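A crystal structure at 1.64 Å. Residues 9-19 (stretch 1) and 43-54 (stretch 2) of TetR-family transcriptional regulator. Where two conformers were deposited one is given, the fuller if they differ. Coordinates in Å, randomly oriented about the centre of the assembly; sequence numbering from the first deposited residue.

Stretch 1 (9-19) EMEETRATLLA
Stretch 2, residues 43-54: SLTRGALYHHFG

Two helices that cross steeply tend to share a short patch of surface, and they can fill it by each sending a side chain into a hollow of the other. The contact between residues 9-19 and 43-54 of this TetR-family transcriptional regulator illustrates the principle. Its central knob is Leu17, buried and directed toward the second stretch, with chi1 m and chi2 t. It sits among Ala48, Leu49, His52 and Phe53. CD2 of Leu17 lies 3.7 Å from CD1 of Leu44 and 4.2 Å from CD2 of Leu49; both partner leucines are also m,t. CD1 of Leu17 lies over one face of the His52 imidazole, 3.9 Å from the ring centroid and 29° off its normal, a CH-pi contact in which a weakly polarised methyl meets the pi cloud.

The backbone sets up this fit. Residues 9-19 are helical throughout, within a helix that extends beyond both ends of the stretch, and every phi/psi pair lies near -63/-43. In the second stretch, Ser43 leaves a preceding helix with positive phi (53/45) in a Schellman motif. Leu44, Thr45 and Arg46 are extended, at -85/156, -65/144 and -52/129. A type II turn from Thr45 to Ala48, with Ala48 N bonded to Thr45 O at 3.2 Å, brings Gly47 to the N-cap at 89/-9, angles that call for glycine. Helix 48-53 follows, its phi/psi drifting to -118/-13 at Phe53, before Gly54 ends it at 88/-61. The helix axes approach to 10.6 Å with a signed crossing angle of -116°. In register, Arg14 CA is 6.5 Å from His52 CA, and Leu17 CA is 7.3 Å from Leu49 CA.

The reciprocal knob is His52 (chi1 m, chi2 -94°), pointing toward the first helix among Met10, Thr13, Arg14 and Leu17. Thr13 CG2 stands 3.7 Å from His52 NE2, while Arg14 CB packs 3.8 Å from His52 ND1. Met10, a selenomethionine with all three chi angles m, starts sideways but brings CE to 3.4 Å from His52 CE1 and 3.7 Å from His51 NE2. Its polarisable SE is 4.7 Å from the His52 ring centroid, in an oblique approach. Phe53 (chi1 m, chi2 -74°) adds apolar surface: its CE2 is 3.9 Å from Leu17 CB, which meets the ring edge, and its CE1 is 3.8 Å from CD1 of Leu18 (t,p).

Arg14 carries the contact to its polar edge. Chi1 to chi3 are t and chi4 is 84°, so the extended chain starts sideways yet its end reaches the second helix. Phe53 CE1 lies over one face of the guanidinium, 3.6 Å from Arg14 CZ, leaving the edge free for polar partners. There Arg14 NH1 donates to His52 O at 3.0 Å, with an N-H...O angle of 133°. Water 1 bridges Arg14 NH1 (2.9 Å) and His52 ND1 (2.8 Å); water 2 accepts from Arg14 NH2 (3.1 Å) and donates to His52 O (3.3 Å).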

ATOM      1  N   GLU A   9      -5.489 -32.033 -16.314  1.00 26.20           N
ATOM      2  CA  GLU A   9      -4.109 -32.210 -16.725  1.00 27.58           C
ATOM      3  C   GLU A   9      -3.387 -30.866 -16.892  1.00 26.09           C
ATOM      4  O   GLU A   9      -2.225 -30.714 -16.459  1.00 25.75           O
ATOM      5  CB  GLU A   9      -4.024 -32.994 -18.021  1.00 28.87           C
ATOM      6  CG  GLU A   9      -4.449 -34.446 -17.879  1.00 33.85           C
ATOM      7  CD  GLU A   9      -4.508 -35.176 -19.227  1.00 37.31           C
ATOM      8  OE1 GLU A   9      -4.862 -34.538 -20.255  1.00 43.55           O
ATOM      9  OE2 GLU A   9      -4.178 -36.380 -19.254  1.00 44.14           O
HETATM   10  N   MSE A  10      -4.076 -29.880 -17.475  1.00 24.02           N
HETATM   11  CA  MSE A  10      -3.485 -28.551 -17.622  0.50 24.12           C
HETATM   12  C   MSE A  10      -3.228 -27.945 -16.268  1.00 24.09           C
HETATM   13  O   MSE A  10      -2.187 -27.331 -16.055  1.00 22.58           O
HETATM   14  CB  MSE A  10      -4.403 -27.635 -18.440  0.50 24.33           C
HETATM   15  CG  MSE A  10      -4.482 -28.042 -19.872  0.50 29.76           C
HETATM   16 SE   MSE A  10      -2.825 -27.559 -20.733  0.37 24.58          SE
HETATM   17  CE  MSE A  10      -2.975 -25.567 -20.627  0.50 22.71           C
ATOM     18  N   GLU A  11      -4.167 -28.123 -15.334  1.00 22.22           N
ATOM     19  CA  GLU A  11      -3.991 -27.547 -14.021  1.00 25.96           C
ATOM     20  C   GLU A  11      -2.810 -28.189 -13.315  1.00 23.97           C
ATOM     21  O   GLU A  11      -2.042 -27.480 -12.673  1.00 21.31           O
ATOM     22  CB  GLU A  11      -5.266 -27.675 -13.181  1.00 27.60           C
ATOM     23  CG  GLU A  11      -6.366 -26.725 -13.610  1.00 31.52           C
ATOM     24  CD  GLU A  11      -7.718 -27.043 -12.947  1.00 37.11           C
ATOM     25  OE1 GLU A  11      -7.896 -28.197 -12.447  1.00 43.78           O
ATOM     26  OE2 GLU A  11      -8.594 -26.126 -12.941  1.00 46.00           O
ATOM     27  N   GLU A  12      -2.642 -29.506 -13.463  1.00 24.34           N
ATOM     28  CA  GLU A  12      -1.500 -30.207 -12.868  1.00 25.13           C
ATOM     29  C   GLU A  12      -0.201 -29.674 -13.444  1.00 21.31           C
ATOM     30  O   GLU A  12       0.737 -29.364 -12.705  1.00 20.26           O
ATOM     31  CB  GLU A  12      -1.557 -31.731 -13.100  1.00 25.21           C
ATOM     32  CG  GLU A  12      -0.306 -32.485 -12.553  1.00 32.27           C
ATOM     33  CD  GLU A  12      -0.063 -33.900 -13.146  1.00 35.07           C
ATOM     34  OE1 GLU A  12      -0.829 -34.345 -14.039  1.00 45.72           O
ATOM     35  OE2 GLU A  12       0.910 -34.566 -12.681  1.00 31.52           O
ATOM     36  N   THR A  13      -0.142 -29.555 -14.759  1.00 20.31           N
ATOM     37  CA  THR A  13       1.082 -29.053 -15.401  1.00 18.05           C
ATOM     38  C   THR A  13       1.377 -27.613 -14.968  1.00 17.14           C
ATOM     39  O   THR A  13       2.528 -27.308 -14.609  1.00 18.76           O
ATOM     40  CB  THR A  13       0.991 -29.167 -16.920  1.00 17.23           C
ATOM     41  OG1 THR A  13       0.792 -30.544 -17.301  1.00 20.48           O
ATOM     42  CG2 THR A  13       2.238 -28.628 -17.610  1.00 18.90           C
ATOM     43  N   ARG A  14       0.357 -26.757 -14.945  1.00 17.97           N
ATOM     44  CA  ARG A  14       0.541 -25.359 -14.483  1.00 19.23           C
ATOM     45  C   ARG A  14       1.183 -25.322 -13.098  1.00 18.82           C
ATOM     46  O   ARG A  14       2.131 -24.573 -12.808  1.00 18.59           O
ATOM     47  CB  ARG A  14      -0.829 -24.671 -14.419  1.00 18.91           C
ATOM     48  CG  ARG A  14      -0.762 -23.209 -14.088  1.00 17.94           C
ATOM     49  CD  ARG A  14      -2.131 -22.568 -13.841  1.00 20.39           C
ATOM     50  NE  ARG A  14      -2.004 -21.163 -13.485  1.00 19.31           N
ATOM     51  CZ  ARG A  14      -1.884 -20.190 -14.378  1.00 18.89           C
ATOM     52  NH1 ARG A  14      -1.852 -20.502 -15.662  1.00 18.57           N
ATOM     53  NH2 ARG A  14      -1.739 -18.916 -13.974  1.00 18.23           N
ATOM     54  N   ALA A  15       0.629 -26.140 -12.199  1.00 17.13           N
ATOM     55  CA  ALA A  15       1.160 -26.211 -10.819  1.00 19.44           C
ATOM     56  C   ALA A  15       2.632 -26.648 -10.752  1.00 19.59           C
ATOM     57  O   ALA A  15       3.434 -26.091  -9.941  1.00 20.27           O
ATOM     58  CB  ALA A  15       0.241 -27.165  -9.975  1.00 21.14           C
ATOM     59  N   THR A  16       3.024 -27.633 -11.578  1.00 19.23           N
ATOM     60  CA  THR A  16       4.435 -28.056 -11.633  1.00 18.15           C
ATOM     61  C   THR A  16       5.319 -26.927 -12.161  1.00 17.19           C
ATOM     62  O   THR A  16       6.398 -26.694 -11.658  1.00 18.29           O
ATOM     63  CB  THR A  16       4.652 -29.377 -12.427  1.00 21.09           C
ATOM     64  OG1 THR A  16       4.703 -29.089 -13.831  1.00 24.85           O
ATOM     65  CG2 THR A  16       3.520 -30.396 -12.091  1.00 22.50           C
ATOM     66  N   LEU A  17       4.825 -26.210 -13.181  1.00 18.29           N
ATOM     67  CA  LEU A  17       5.633 -25.125 -13.755  1.00 18.16           C
ATOM     68  C   LEU A  17       5.813 -23.988 -12.760  1.00 16.98           C
ATOM     69  O   LEU A  17       6.857 -23.405 -12.643  1.00 17.39           O
ATOM     70  CB  LEU A  17       5.019 -24.607 -15.038  1.00 16.24           C
ATOM     71  CG  LEU A  17       5.008 -25.592 -16.180  1.00 15.93           C
ATOM     72  CD1 LEU A  17       4.059 -25.060 -17.287  1.00 18.85           C
ATOM     73  CD2 LEU A  17       6.411 -25.847 -16.704  1.00 17.87           C
ATOM     74  N   LEU A  18       4.764 -23.727 -11.997  1.00 19.55           N
ATOM     75  CA  LEU A  18       4.796 -22.672 -11.008  0.50 18.23           C
ATOM     76  C   LEU A  18       5.783 -23.010  -9.889  1.00 17.06           C
ATOM     77  O   LEU A  18       6.573 -22.168  -9.471  1.00 19.80           O
ATOM     78  CB  LEU A  18       3.376 -22.422 -10.451  0.50 18.25           C
ATOM     79  CG  LEU A  18       3.153 -21.042  -9.851  0.50 24.02           C
ATOM     80  CD1 LEU A  18       3.151 -20.045 -11.013  0.50 18.24           C
ATOM     81  CD2 LEU A  18       1.805 -20.982  -9.007  0.50 16.98           C
ATOM     82  N   ALA A  19       5.780 -24.260  -9.431  1.00 17.61           N
ATOM     83  CA  ALA A  19       6.658 -24.690  -8.372  1.00 18.81           C
ATOM     84  C   ALA A  19       8.101 -24.600  -8.849  1.00 17.37           C
ATOM     85  O   ALA A  19       9.002 -24.139  -8.126  1.00 20.99           O
ATOM     86  CB  ALA A  19       6.308 -26.153  -7.921  1.00 22.02           C
ATOM     87  N   SER A  43      14.825 -27.652 -17.913  1.00 15.27           N
ATOM     88  CA  SER A  43      14.694 -28.587 -19.027  1.00 16.48           C
ATOM     89  C   SER A  43      13.258 -28.761 -19.515  1.00 16.83           C
ATOM     90  O   SER A  43      12.773 -29.897 -19.760  1.00 16.25           O
ATOM     91  CB  SER A  43      15.310 -29.962 -18.702  1.00 18.30           C
ATOM     92  OG  SER A  43      15.701 -30.603 -19.926  1.00 21.80           O
ATOM     93  N   LEU A  44      12.586 -27.618 -19.656  1.00 17.67           N
ATOM     94  CA  LEU A  44      11.213 -27.578 -20.150  1.00 15.38           C
ATOM     95  C   LEU A  44      11.140 -27.554 -21.678  1.00 16.76           C
ATOM     96  O   LEU A  44      12.051 -27.099 -22.371  1.00 17.75           O
ATOM     97  CB  LEU A  44      10.526 -26.352 -19.602  1.00 13.43           C
ATOM     98  CG  LEU A  44      10.601 -26.160 -18.085  1.00 16.10           C
ATOM     99  CD1 LEU A  44       9.819 -24.844 -17.764  1.00 16.29           C
ATOM    100  CD2 LEU A  44      10.033 -27.340 -17.327  1.00 14.25           C
ATOM    101  N   THR A  45      10.009 -28.013 -22.204  1.00 16.44           N
ATOM    102  CA  THR A  45       9.749 -27.848 -23.642  1.00 17.00           C
ATOM    103  C   THR A  45       9.601 -26.377 -24.005  1.00 15.34           C
ATOM    104  O   THR A  45       9.066 -25.561 -23.236  1.00 17.95           O
ATOM    105  CB  THR A  45       8.515 -28.642 -24.089  1.00 19.99           C
ATOM    106  OG1 THR A  45       7.385 -28.223 -23.333  1.00 20.75           O
ATOM    107  CG2 THR A  45       8.749 -30.116 -23.917  1.00 19.28           C
ATOM    108  N   ARG A  46      10.105 -26.048 -25.197  1.00 20.22           N
ATOM    109  CA  ARG A  46      10.015 -24.713 -25.768  0.50 21.65           C
ATOM    110  C   ARG A  46       8.568 -24.283 -25.732  1.00 21.42           C
ATOM    111  O   ARG A  46       7.713 -25.048 -26.194  1.00 20.88           O
ATOM    112  CB  ARG A  46      10.460 -24.753 -27.245  0.50 20.99           C
ATOM    113  CG  ARG A  46      10.568 -23.383 -27.894  0.50 23.19           C
ATOM    114  CD  ARG A  46      11.262 -23.486 -29.240  0.50 23.58           C
ATOM    115  N   GLY A  47       8.282 -23.107 -25.203  1.00 19.43           N
ATOM    116  CA  GLY A  47       6.916 -22.582 -25.251  1.00 22.47           C
ATOM    117  C   GLY A  47       5.982 -22.948 -24.121  1.00 20.55           C
ATOM    118  O   GLY A  47       4.924 -22.341 -23.977  1.00 18.36           O
ATOM    119  N   ALA A  48       6.373 -23.875 -23.243  1.00 16.89           N
ATOM    120  CA  ALA A  48       5.458 -24.295 -22.184  1.00 16.31           C
ATOM    121  C   ALA A  48       5.045 -23.140 -21.264  1.00 16.81           C
ATOM    122  O   ALA A  48       3.847 -22.959 -20.923  1.00 17.37           O
ATOM    123  CB  ALA A  48       6.114 -25.442 -21.384  1.00 15.50           C
ATOM    124  N   LEU A  49       6.040 -22.388 -20.812  1.00 14.71           N
ATOM    125  CA  LEU A  49       5.793 -21.248 -19.918  1.00 15.10           C
ATOM    126  C   LEU A  49       4.958 -20.162 -20.607  1.00 16.09           C
ATOM    127  O   LEU A  49       4.032 -19.630 -20.008  1.00 16.36           O
ATOM    128  CB  LEU A  49       7.105 -20.653 -19.420  1.00 16.21           C
ATOM    129  CG  LEU A  49       7.965 -21.498 -18.492  1.00 16.05           C
ATOM    130  CD1 LEU A  49       9.326 -20.818 -18.274  1.00 18.40           C
ATOM    131  CD2 LEU A  49       7.244 -21.738 -17.203  1.00 16.84           C
ATOM    132  N   TYR A  50       5.251 -19.847 -21.879  1.00 16.21           N
ATOM    133  CA  TYR A  50       4.411 -18.877 -22.576  1.00 16.79           C
ATOM    134  C   TYR A  50       2.965 -19.385 -22.734  1.00 15.88           C
ATOM    135  O   TYR A  50       1.989 -18.642 -22.553  1.00 16.46           O
ATOM    136  CB  TYR A  50       4.957 -18.512 -23.931  1.00 18.07           C
ATOM    137  CG  TYR A  50       6.254 -17.738 -23.870  1.00 20.52           C
ATOM    138  CD1 TYR A  50       6.308 -16.522 -23.202  1.00 23.04           C
ATOM    139  CD2 TYR A  50       7.377 -18.198 -24.484  1.00 25.75           C
ATOM    140  CE1 TYR A  50       7.465 -15.788 -23.146  1.00 26.49           C
ATOM    141  CE2 TYR A  50       8.551 -17.462 -24.433  1.00 24.91           C
ATOM    142  CZ  TYR A  50       8.581 -16.280 -23.752  1.00 23.55           C
ATOM    143  OH  TYR A  50       9.738 -15.537 -23.721  1.00 28.81           O
ATOM    144  N   HIS A  51       2.821 -20.654 -23.034  1.00 16.47           N
ATOM    145  CA  HIS A  51       1.489 -21.232 -23.195  1.00 15.73           C
ATOM    146  C   HIS A  51       0.628 -21.147 -21.943  1.00 15.58           C
ATOM    147  O   HIS A  51      -0.545 -20.785 -21.978  1.00 17.79           O
ATOM    148  CB  HIS A  51       1.669 -22.689 -23.565  1.00 16.36           C
ATOM    149  CG  HIS A  51       0.402 -23.420 -23.781  1.00 18.96           C
ATOM    150  ND1 HIS A  51      -0.485 -23.071 -24.780  1.00 22.36           N
ATOM    151  CD2 HIS A  51      -0.091 -24.549 -23.215  1.00 25.67           C
ATOM    152  CE1 HIS A  51      -1.503 -23.918 -24.772  1.00 23.83           C
ATOM    153  NE2 HIS A  51      -1.283 -24.830 -23.847  1.00 23.93           N
ATOM    154  N   HIS A  52       1.248 -21.423 -20.787  1.00 15.39           N
ATOM    155  CA  HIS A  52       0.501 -21.347 -19.543  1.00 14.53           C
ATOM    156  C   HIS A  52       0.321 -19.940 -18.945  1.00 17.32           C
ATOM    157  O   HIS A  52      -0.708 -19.671 -18.292  1.00 17.46           O
ATOM    158  CB  HIS A  52       1.120 -22.279 -18.483  1.00 16.19           C
ATOM    159  CG  HIS A  52       0.827 -23.720 -18.728  1.00 17.42           C
ATOM    160  ND1 HIS A  52      -0.238 -24.376 -18.143  1.00 18.45           N
ATOM    161  CD2 HIS A  52       1.433 -24.612 -19.531  1.00 19.59           C
ATOM    162  CE1 HIS A  52      -0.233 -25.636 -18.540  1.00 19.53           C
ATOM    163  NE2 HIS A  52       0.742 -25.794 -19.417  1.00 15.09           N
ATOM    164  N   PHE A  53       1.335 -19.072 -19.063  1.00 13.61           N
ATOM    165  CA  PHE A  53       1.352 -17.817 -18.332  1.00 15.39           C
ATOM    166  C   PHE A  53       1.359 -16.552 -19.205  1.00 15.12           C
ATOM    167  O   PHE A  53       1.164 -15.466 -18.686  1.00 15.71           O
ATOM    168  CB  PHE A  53       2.558 -17.812 -17.383  1.00 15.08           C
ATOM    169  CG  PHE A  53       2.566 -18.983 -16.427  1.00 13.76           C
ATOM    170  CD1 PHE A  53       1.704 -19.031 -15.359  1.00 17.10           C
ATOM    171  CD2 PHE A  53       3.361 -20.081 -16.664  1.00 13.86           C
ATOM    172  CE1 PHE A  53       1.680 -20.122 -14.509  1.00 18.93           C
ATOM    173  CE2 PHE A  53       3.369 -21.150 -15.787  1.00 14.10           C
ATOM    174  CZ  PHE A  53       2.491 -21.195 -14.745  1.00 16.74           C
ATOM    175  N   GLY A  54       1.605 -16.688 -20.504  1.00 15.86           N
ATOM    176  CA  GLY A  54       1.533 -15.551 -21.424  1.00 16.05           C
ATOM    177  C   GLY A  54       2.846 -14.805 -21.526  1.00 15.67           C
ATOM    178  O   GLY A  54       3.444 -14.676 -22.593  1.00 18.25           O
TER
HETATM  179  O   HOH W   1      -2.416 -22.946 -17.168  1.00 23.09           O
HETATM  180  O   HOH W   2      -2.259 -17.338 -16.561  1.00 29.96           O